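Local structure of bacterial leucyl aminopeptidase (Legionella pneumophila, 6ESL) at the interface of chains A and B. The protein removes amino acids from the N-terminus of peptides as a secreted zinc aminopeptidase that serves nutrient acquisition during intracellular infection of amoebas. Numbering follows the deposited sequence. Chains: chain A/B, Bacterial leucyl aminopeptidase.

The interface of chains A and B. Residues chain A 300-301, 309-310, 326; chain B 306-307, 310.
The side-chain amide of B:Asn310 lies flat on one face of the A:Tyr326 ring, their planes 7° apart, with CG 4.0 Å from the ring centroid. This stack sits in a two-fold symmetric interface between two copies of an M28-family zinc aminopeptidase, built here from helix 306-320 of chain B against the same helix, strand 324-327 and the loop that follows strand 297-300 of chain A; the dimer may not be the biological assembly. CB of B:Asn310 rests over the CD2 and CE2 side of the ring, while ND2 and OD1 reach over CD1 and CE1. Beyond the ring, ND2 meets the methyl CG2 of A:Thr301 at 3.6 Å. On the other flank, OD1 of A:Asn310 stands 3.6 Å from OD1 of B:Asn310, the two amides nearly perpendicular at 87°; both oxygens are acceptors and form no hydrogen bond.

The second flat group is the guanidinium of B:Arg306. The carbonyl oxygen of A:Thr301 sits 3.0 Å above one face, shifted toward the rim and away from the N-H directions, an electrostatic contact and not a hydrogen bond. NH2 comes within 3.0 Å of the hydroxyl OG of A:Ser309, near the line of CZ-NH2, so any hydrogen bond is bent. With CG anti to the backbone N and the chain extended as far as NE, the arginine carries its guanidinium across to A:Ser309 on helix 306-320 of chain A.

B:Asp307 and A:Thr301 meet through a water, 2.5 Å from OD1 of the carboxylate and equally far from the threonine hydroxyl OG1. That hydroxyl stands between its own backbone N and carbonyl carbon (chi1 64°), turned toward the water, while CG2 is left to face B:Asn310.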
ATOM      1  N   PHE A 300      -7.843  -0.387  -5.994  1.00 25.48           N
ATOM      2  CA  PHE A 300      -7.533   1.018  -6.228  1.00 26.88           C
ATOM      3  C   PHE A 300      -6.714   1.647  -5.093  1.00 26.71           C
ATOM      4  O   PHE A 300      -6.962   1.421  -3.953  1.00 28.19           O
ATOM      5  CB  PHE A 300      -8.796   1.808  -6.600  1.00 27.41           C
ATOM      6  CG  PHE A 300      -9.106   1.642  -8.046  1.00 29.11           C
ATOM      7  CD1 PHE A 300      -9.545   0.399  -8.518  1.00 33.02           C
ATOM      8  CD2 PHE A 300      -8.756   2.585  -8.969  1.00 29.51           C
ATOM      9  CE1 PHE A 300      -9.724   0.163  -9.920  1.00 31.95           C
ATOM     10  CE2 PHE A 300      -8.963   2.376 -10.345  1.00 30.51           C
ATOM     11  CZ  PHE A 300      -9.518   1.180 -10.822  1.00 30.38           C
ATOM     12  N   THR A 301      -5.722   2.420  -5.460  1.00 26.56           N
ATOM     13  CA  THR A 301      -4.668   2.812  -4.523  1.00 27.86           C
ATOM     14  C   THR A 301      -4.673   4.263  -4.143  1.00 29.37           C
ATOM     15  O   THR A 301      -3.882   4.602  -3.297  1.00 29.88           O
ATOM     16  CB  THR A 301      -3.263   2.480  -5.095  1.00 27.34           C
ATOM     17  OG1 THR A 301      -2.978   3.261  -6.306  1.00 26.90           O
ATOM     18  CG2 THR A 301      -3.174   1.006  -5.317  1.00 28.77           C
ATOM     19  N   SER A 309      -6.169  -2.058   1.803  1.00 30.19           N
ATOM     20  CA  SER A 309      -6.019  -2.392   0.379  1.00 29.58           C
ATOM     21  C   SER A 309      -5.207  -3.630   0.154  1.00 30.43           C
ATOM     22  O   SER A 309      -5.602  -4.535  -0.595  1.00 26.29           O
ATOM     23  CB  SER A 309      -5.414  -1.231  -0.433  1.00 30.55           C
ATOM     24  OG  SER A 309      -6.215  -0.048  -0.289  1.00 29.13           O
ATOM     25  N   ASN A 310      -4.087  -3.700   0.895  1.00 30.87           N
ATOM     26  CA  ASN A 310      -3.271  -4.921   0.887  1.00 34.66           C
ATOM     27  C   ASN A 310      -4.023  -6.122   1.370  1.00 32.82           C
ATOM     28  O   ASN A 310      -3.880  -7.214   0.804  1.00 33.34           O
ATOM     29  CB  ASN A 310      -1.997  -4.746   1.768  1.00 38.60           C
ATOM     30  CG  ASN A 310      -0.957  -3.797   1.130  1.00 41.78           C
ATOM     31  OD1 ASN A 310      -0.860  -3.679  -0.110  1.00 39.74           O
ATOM     32  ND2 ASN A 310      -0.132  -3.169   1.995  1.00 43.65           N
ATOM     33  N   TYR A 326      -3.310  -3.265  -9.721  1.00 27.66           N
ATOM     34  CA  TYR A 326      -3.495  -1.971  -9.047  1.00 28.05           C
ATOM     35  C   TYR A 326      -3.683  -0.841 -10.014  1.00 26.74           C
ATOM     36  O   TYR A 326      -3.129  -0.775 -11.131  1.00 25.93           O
ATOM     37  CB  TYR A 326      -2.274  -1.664  -8.123  1.00 29.89           C
ATOM     38  CG  TYR A 326      -1.974  -2.779  -7.185  1.00 32.50           C
ATOM     39  CD1 TYR A 326      -2.665  -2.947  -5.961  1.00 32.85           C
ATOM     40  CD2 TYR A 326      -1.056  -3.759  -7.580  1.00 36.37           C
ATOM     41  CE1 TYR A 326      -2.411  -4.040  -5.105  1.00 36.84           C
ATOM     42  CE2 TYR A 326      -0.811  -4.839  -6.755  1.00 39.30           C
ATOM     43  CZ  TYR A 326      -1.463  -4.980  -5.520  1.00 39.29           C
ATOM     44  OH  TYR A 326      -1.087  -6.109  -4.787  1.00 49.51           O
TER
ATOM     45  N   ARG B 306       4.302   3.271  -1.352  1.00 30.65           N
ATOM     46  CA  ARG B 306       3.172   2.427  -1.660  1.00 29.08           C
ATOM     47  C   ARG B 306       3.158   1.861  -3.058  1.00 28.51           C
ATOM     48  O   ARG B 306       3.009   0.628  -3.222  1.00 29.72           O
ATOM     49  CB  ARG B 306       1.870   3.217  -1.332  1.00 31.66           C
ATOM     50  CG  ARG B 306       0.596   2.535  -1.855  1.00 34.08           C
ATOM     51  CD  ARG B 306      -0.633   3.267  -1.389  1.00 36.97           C
ATOM     52  NE  ARG B 306      -1.770   2.321  -1.372  1.00 39.04           N
ATOM     53  CZ  ARG B 306      -2.997   2.638  -0.926  1.00 39.24           C
ATOM     54  NH1 ARG B 306      -3.256   3.861  -0.416  1.00 38.79           N
ATOM     55  NH2 ARG B 306      -3.976   1.756  -1.021  1.00 37.56           N
ATOM     56  N   ASP B 307       3.312   2.676  -4.100  1.00 29.18           N
ATOM     57  CA  ASP B 307       3.342   2.140  -5.450  1.00 29.57           C
ATOM     58  C   ASP B 307       4.526   1.224  -5.717  1.00 29.13           C
ATOM     59  O   ASP B 307       4.401   0.221  -6.359  1.00 27.38           O
ATOM     60  CB  ASP B 307       3.297   3.235  -6.519  1.00 32.07           C
ATOM     61  CG  ASP B 307       1.958   3.940  -6.588  1.00 33.34           C
ATOM     62  OD1 ASP B 307       0.956   3.437  -6.035  1.00 32.11           O
ATOM     63  OD2 ASP B 307       1.910   5.016  -7.213  1.00 37.77           O
ATOM     64  N   ASN B 310       3.833  -2.174  -3.979  1.00 28.29           N
ATOM     65  CA  ASN B 310       2.894  -2.942  -4.847  1.00 29.39           C
ATOM     66  C   ASN B 310       3.555  -3.518  -6.075  1.00 29.54           C
ATOM     67  O   ASN B 310       3.278  -4.650  -6.443  1.00 27.99           O
ATOM     68  CB  ASN B 310       1.699  -2.078  -5.307  1.00 32.60           C
ATOM     69  CG  ASN B 310       0.739  -1.690  -4.157  1.00 35.64           C
ATOM     70  OD1 ASN B 310       0.682  -2.359  -3.109  1.00 37.26           O
ATOM     71  ND2 ASN B 310      -0.113  -0.646  -4.420  1.00 33.00           N
TER
HETATM   72  O   HOH W   1      -1.035   4.874  -6.028  1.00 29.44           O